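Probable porin (Pseudomonas aeruginosa, PDB 4FT6) probably forms a substrate-selective beta-barrel channel that lets small solutes cross the outer membrane, as a member of the OprD porin family. Local coordinates at residues G233-R238 against S286-N291; Q294-T299 against N375-V380. One frame throughout, in Å; residues are numbered along the deposited sequence.

Both contacts involve the long loop between strands 264-274 and 304-313, and tie it to two different parts of the barrel. Contact 1 comes first along the chain and sets residues 286-291 of the loop against strand 226-239; contact 2 follows, bringing residues 294-299 to residues 375-380, the short loop between the last two strands and the first residue of strand 380-392. Their centres lie about 17 Å apart, yet the loop segments pack against one another, with Leu289 CD1 3.5 Å from Thr299 CG2. The loop is thus held against the wall at two separate places, an arrangement consistent with an inward-folded loop narrowing the pore, as in other OprD-family channels.

Contact 1. Residues G233-R238 against S286-N291; sequences GLFDTR and STPLVN
Phe235 reaches from strand 226-239 to the apolar side chains of Pro288 and Leu289, and contributes 63 of the 116 Å² buried here. The proline meets the far end of the ring: Pro288 CG lies 3.7 Å from Phe235 CZ and near the ring plane, so the pyrrolidine sits at an edge. Pro288 CD approaches the same Phe235 CZ at 3.8 Å, and the two side chains advance on each other from opposite directions. Leu289 arrives by a single branch. Its CD2 methyl lies 3.8 Å from Phe235 CE1 and 4.0 Å from Phe235 CD1, an oblique approach, beside the proline. The leucine does not start out aimed at the strand; with CG anti to its carbonyl carbon (chi1 -52°), its end swings nearer to the ring. CD1 continues the chain, and the CD2 methyl, turned off it, is what meets the ring. Only carbon atoms meet in this small, buried interface, which therefore depends on shape and on the exclusion of water. Thr287 OG1 bonds Asp292, and the side-chain amide of Asn291 bonds Ser305 and Gln307. The ring of Tyr214 also meets that of Phe235, with the planes at about 40°, and Ile123 and Met279 add to the apolar cluster. Leu289 also touches Thr254 and Gln271, so the loop rests across the inner side of strands 226-239, 249-261 and 264-274, while strand 210-223 borders the phenylalanine with Gln212 and Tyr214.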
loop_
_atom_site.group_PDB
_atom_site.type_symbol
_atom_site.label_atom_id
_atom_site.label_comp_id
_atom_site.label_asym_id
_atom_site.label_seq_id
_atom_site.Cartn_x
_atom_site.Cartn_y
_atom_site.Cartn_z
ATOM N N GLY A 233 0.292 10.003 13.174
ATOM C CA GLY A 233 -0.421 10.685 12.113
ATOM C C GLY A 233 -1.890 10.888 12.450
ATOM O O GLY A 233 -2.451 10.160 13.276
ATOM N N LEU A 234 -2.518 11.873 11.808
ATOM C CA LEU A 234 -3.949 12.112 11.976
ATOM C C LEU A 234 -4.640 12.408 10.645
ATOM O O LEU A 234 -4.221 13.297 9.900
ATOM C CB LEU A 234 -4.190 13.271 12.941
ATOM C CG LEU A 234 -5.664 13.582 13.207
ATOM C CD1 LEU A 234 -6.337 12.365 13.837
ATOM C CD2 LEU A 234 -5.784 14.795 14.110
ATOM N N PHE A 235 -5.691 11.652 10.339
ATOM C CA PHE A 235 -6.523 11.949 9.179
ATOM C C PHE A 235 -7.791 12.621 9.671
ATOM O O PHE A 235 -8.405 12.170 10.641
ATOM C CB PHE A 235 -6.935 10.668 8.455
ATOM C CG PHE A 235 -5.839 10.039 7.639
ATOM C CD1 PHE A 235 -4.939 9.137 8.213
ATOM C CD2 PHE A 235 -5.723 10.322 6.274
ATOM C CE1 PHE A 235 -3.926 8.545 7.434
ATOM C CE2 PHE A 235 -4.711 9.736 5.496
ATOM C CZ PHE A 235 -3.815 8.846 6.072
ATOM N N ASP A 236 -8.194 13.687 8.997
ATOM C CA ASP A 236 -9.483 14.297 9.276
ATOM C C ASP A 236 -10.250 14.401 7.965
ATOM O O ASP A 236 -9.856 15.153 7.055
ATOM C CB ASP A 236 -9.295 15.674 9.885
ATOM C CG ASP A 236 -10.546 16.186 10.537
ATOM O OD1 ASP A 236 -11.397 15.353 10.920
ATOM O OD2 ASP A 236 -10.681 17.422 10.670
ATOM N N THR A 237 -11.329 13.629 7.854
ATOM C CA THR A 237 -12.067 13.555 6.603
ATOM C C THR A 237 -13.520 13.979 6.748
ATOM O O THR A 237 -14.241 13.483 7.620
ATOM C CB THR A 237 -12.045 12.142 6.010
ATOM O OG1 THR A 237 -10.690 11.718 5.808
ATOM C CG2 THR A 237 -12.793 12.131 4.674
ATOM N N ARG A 238 -13.950 14.874 5.862
ATOM C CA ARG A 238 -15.311 15.393 5.856
ATOM C C ARG A 238 -15.864 15.277 4.431
ATOM O O ARG A 238 -15.087 15.174 3.473
ATOM C CB ARG A 238 -15.290 16.851 6.302
ATOM C CG ARG A 238 -16.554 17.288 6.998
ATOM C CD ARG A 238 -17.348 18.276 6.139
ATOM N NE ARG A 238 -18.734 18.430 6.585
ATOM C CZ ARG A 238 -19.642 19.183 5.969
ATOM N NH1 ARG A 238 -19.315 19.865 4.878
ATOM N NH2 ARG A 238 -20.876 19.253 6.449
ATOM N N SER A 286 -3.967 1.415 -0.313
ATOM C CA SER A 286 -3.465 1.081 1.019
ATOM C C SER A 286 -3.490 2.347 1.881
ATOM O O SER A 286 -3.844 3.416 1.390
ATOM C CB SER A 286 -2.040 0.537 0.923
ATOM O OG SER A 286 -1.963 -0.781 1.427
ATOM N N THR A 287 -3.127 2.228 3.160
ATOM C CA THR A 287 -3.042 3.385 4.054
ATOM C C THR A 287 -1.797 3.306 4.909
ATOM O O THR A 287 -1.232 2.233 5.079
ATOM C CB THR A 287 -4.265 3.515 4.978
ATOM O OG1 THR A 287 -4.310 2.402 5.884
ATOM C CG2 THR A 287 -5.558 3.601 4.159
ATOM N N PRO A 288 -1.358 4.447 5.454
ATOM C CA PRO A 288 -0.196 4.346 6.349
ATOM C C PRO A 288 -0.595 4.055 7.795
ATOM O O PRO A 288 0.274 4.178 8.668
ATOM C CB PRO A 288 0.416 5.740 6.280
ATOM C CG PRO A 288 -0.814 6.656 6.032
ATOM C CD PRO A 288 -1.687 5.842 5.088
ATOM N N LEU A 289 -1.858 3.704 8.059
ATOM C CA LEU A 289 -2.273 3.373 9.439
ATOM C C LEU A 289 -1.474 2.177 9.942
ATOM O O LEU A 289 -1.212 1.233 9.180
ATOM C CB LEU A 289 -3.770 3.068 9.540
ATOM C CG LEU A 289 -4.720 4.111 8.948
ATOM C CD1 LEU A 289 -6.157 3.632 9.036
ATOM C CD2 LEU A 289 -4.556 5.447 9.631
ATOM N N VAL A 290 -1.081 2.220 11.213
ATOM C CA VAL A 290 -0.204 1.193 11.784
ATOM C C VAL A 290 -0.803 -0.214 11.784
ATOM O O VAL A 290 -0.079 -1.196 11.599
ATOM C CB VAL A 290 0.280 1.577 13.211
ATOM C CG1 VAL A 290 -0.911 1.598 14.209
ATOM C CG2 VAL A 290 1.425 0.660 13.669
ATOM N N ASN A 291 -2.116 -0.305 11.985
ATOM C CA ASN A 291 -2.808 -1.589 11.933
ATOM C C ASN A 291 -3.351 -1.938 10.561
ATOM O O ASN A 291 -4.289 -2.732 10.459
ATOM C CB ASN A 291 -3.968 -1.634 12.928
ATOM C CG ASN A 291 -3.522 -1.988 14.322
ATOM O OD1 ASN A 291 -2.434 -2.541 14.521
ATOM N ND2 ASN A 291 -4.363 -1.676 15.305
#

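Contact 2. Residues Q294-T299 against N375-V380; sequences QVRNFT and NHAADV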
loop_
_atom_site.group_PDB
_atom_site.type_symbol
_atom_site.label_atom_id
_atom_site.label_comp_id
_atom_site.label_asym_id
_atom_site.label_seq_id
_atom_site.Cartn_x
_atom_site.Cartn_y
_atom_site.Cartn_z
ATOM N N GLN A 294 -2.098 -7.606 7.352
ATOM C CA GLN A 294 -2.215 -8.575 6.264
ATOM C C GLN A 294 -3.619 -8.745 5.667
ATOM O O GLN A 294 -3.769 -8.683 4.455
ATOM C CB GLN A 294 -1.614 -9.933 6.666
ATOM C CG GLN A 294 -1.359 -10.864 5.481
ATOM C CD GLN A 294 -0.660 -12.143 5.879
ATOM O OE1 GLN A 294 0.092 -12.172 6.857
ATOM N NE2 GLN A 294 -0.902 -13.213 5.123
ATOM N N VAL A 295 -4.636 -8.941 6.501
ATOM C CA VAL A 295 -5.982 -9.216 5.986
ATOM C C VAL A 295 -7.011 -8.142 6.341
ATOM O O VAL A 295 -8.005 -7.961 5.637
ATOM C CB VAL A 295 -6.505 -10.618 6.431
ATOM C CG1 VAL A 295 -5.393 -11.428 7.114
ATOM C CG2 VAL A 295 -7.722 -10.483 7.332
ATOM N N ARG A 296 -6.760 -7.434 7.433
ATOM C CA ARG A 296 -7.684 -6.427 7.937
ATOM C C ARG A 296 -6.903 -5.167 8.363
ATOM O O ARG A 296 -5.707 -5.249 8.703
ATOM C CB ARG A 296 -8.464 -7.007 9.120
ATOM C CG ARG A 296 -9.590 -6.139 9.617
ATOM C CD ARG A 296 -10.328 -6.798 10.746
ATOM N NE ARG A 296 -10.896 -5.791 11.637
ATOM C CZ ARG A 296 -11.978 -5.078 11.351
ATOM N NH1 ARG A 296 -12.603 -5.259 10.195
ATOM N NH2 ARG A 296 -12.431 -4.181 12.213
ATOM N N ASN A 297 -7.559 -4.006 8.335
ATOM C CA ASN A 297 -6.876 -2.751 8.651
ATOM C C ASN A 297 -7.480 -1.988 9.855
ATOM O O ASN A 297 -7.041 -0.882 10.205
ATOM C CB ASN A 297 -6.745 -1.859 7.395
ATOM C CG ASN A 297 -8.079 -1.356 6.904
ATOM O OD1 ASN A 297 -9.120 -1.637 7.505
ATOM N ND2 ASN A 297 -8.062 -0.586 5.828
ATOM N N PHE A 298 -8.477 -2.608 10.479
ATOM C CA PHE A 298 -9.057 -2.111 11.725
ATOM C C PHE A 298 -9.567 -0.684 11.593
ATOM O O PHE A 298 -9.233 0.174 12.397
ATOM C CB PHE A 298 -8.034 -2.234 12.862
ATOM C CG PHE A 298 -7.653 -3.667 13.170
ATOM C CD1 PHE A 298 -6.621 -4.296 12.481
ATOM C CD2 PHE A 298 -8.350 -4.399 14.128
ATOM C CE1 PHE A 298 -6.282 -5.633 12.763
ATOM C CE2 PHE A 298 -8.008 -5.726 14.409
ATOM C CZ PHE A 298 -6.980 -6.344 13.727
ATOM N N THR A 299 -10.399 -0.448 10.587
ATOM C CA THR A 299 -10.857 0.903 10.272
ATOM C C THR A 299 -12.371 1.073 10.312
ATOM O O THR A 299 -12.901 2.047 9.757
ATOM C CB THR A 299 -10.370 1.358 8.890
ATOM O OG1 THR A 299 -10.911 0.483 7.900
ATOM C CG2 THR A 299 -8.852 1.357 8.816
ATOM N N ASN A 375 -16.036 -11.198 15.986
ATOM C CA ASN A 375 -17.464 -11.461 16.184
ATOM C C ASN A 375 -18.316 -10.603 15.243
ATOM O O ASN A 375 -19.534 -10.458 15.421
ATOM C CB ASN A 375 -17.892 -11.273 17.654
ATOM C CG ASN A 375 -17.684 -9.840 18.178
ATOM O OD1 ASN A 375 -17.322 -8.914 17.440
ATOM N ND2 ASN A 375 -17.933 -9.660 19.473
ATOM N N HIS A 376 -17.652 -10.020 14.248
ATOM C CA HIS A 376 -18.338 -9.300 13.175
ATOM C C HIS A 376 -17.745 -9.622 11.793
ATOM O O HIS A 376 -18.482 -9.922 10.859
ATOM C CB HIS A 376 -18.395 -7.788 13.449
ATOM C CG HIS A 376 -17.057 -7.122 13.517
ATOM N ND1 HIS A 376 -16.214 -7.235 14.597
ATOM C CD2 HIS A 376 -16.432 -6.291 12.638
ATOM C CE1 HIS A 376 -15.117 -6.523 14.382
ATOM N NE2 HIS A 376 -15.229 -5.947 13.201
ATOM N N ALA A 377 -16.418 -9.586 11.679
ATOM C CA ALA A 377 -15.751 -9.950 10.431
ATOM C C ALA A 377 -15.672 -11.461 10.270
ATOM O O ALA A 377 -15.755 -12.214 11.247
ATOM C CB ALA A 377 -14.354 -9.348 10.363
ATOM N N ALA A 378 -15.495 -11.900 9.029
ATOM C CA ALA A 378 -15.353 -13.320 8.725
ATOM C C ALA A 378 -14.003 -13.809 9.235
ATOM O O ALA A 378 -12.967 -13.204 8.935
ATOM C CB ALA A 378 -15.469 -13.557 7.206
ATOM N N ASP A 379 -14.004 -14.898 9.998
ATOM C CA ASP A 379 -12.746 -15.462 10.486
ATOM C C ASP A 379 -11.947 -16.072 9.317
ATOM O O ASP A 379 -12.493 -16.854 8.524
ATOM C CB ASP A 379 -13.004 -16.517 11.575
ATOM C CG ASP A 379 -13.806 -15.972 12.759
ATOM O OD1 ASP A 379 -13.980 -14.739 12.866
ATOM O OD2 ASP A 379 -14.260 -16.789 13.594
ATOM N N VAL A 380 -10.668 -15.708 9.193
ATOM C CA VAL A 380 -9.831 -16.298 8.144
ATOM C C VAL A 380 -8.460 -16.785 8.620
ATOM O O VAL A 380 -7.938 -16.331 9.638
ATOM C CB VAL A 380 -9.627 -15.346 6.912
ATOM C CG1 VAL A 380 -10.922 -14.620 6.552
ATOM C CG2 VAL A 380 -8.513 -14.361 7.177
#
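Val295 and Val380 form the close-packed end of this contact, methyl against methyl, with 4.0 Å between Val295 CG2 and Val380 CG2. The two side chains run alongside in opposing senses, and a single methyl of each makes the touch. Ala370, Leu372 and the side chain of Arg26 pack on Val295, and Phe28 packs on Val380, which is buried at the start of strand 380-392. Polar groups and looser spacing mark the other end. Arg296 leaves the loop with CG anti to its backbone N (chi1 -172°), and its chain stays extended as far as NE, carrying the guanidinium out toward His376. There the imidazole presents an edge to a guanidinium face, the two planes standing 83° apart. Arg296 NH2 comes within 3.5 Å of His376 NE2, but the angle is too poor for a hydrogen bond. The charge has a firmer partner in Glu303, which forms a salt bridge with Arg296 NH2. Within the loop, Arg296 NE also lies 3.8 Å above the ring of Phe298, offset toward its rim. Ala377 CB touches the guanidinium only distantly, at 4.5 Å from Arg296 NH1. At the other ring nitrogen, His376 ND1 gives Asn375 OD1 a weak bond of 3.5 Å, and Asn375 itself is exposed. The turn is shaped by Ser374, whose OG bonds the backbone N of both His376 and Ala377. Such a long loop leaning on the short loop joining strands 364-374 and 380-392 fits the eighteen-stranded OprD-type barrel, whose long loops fold into the channel.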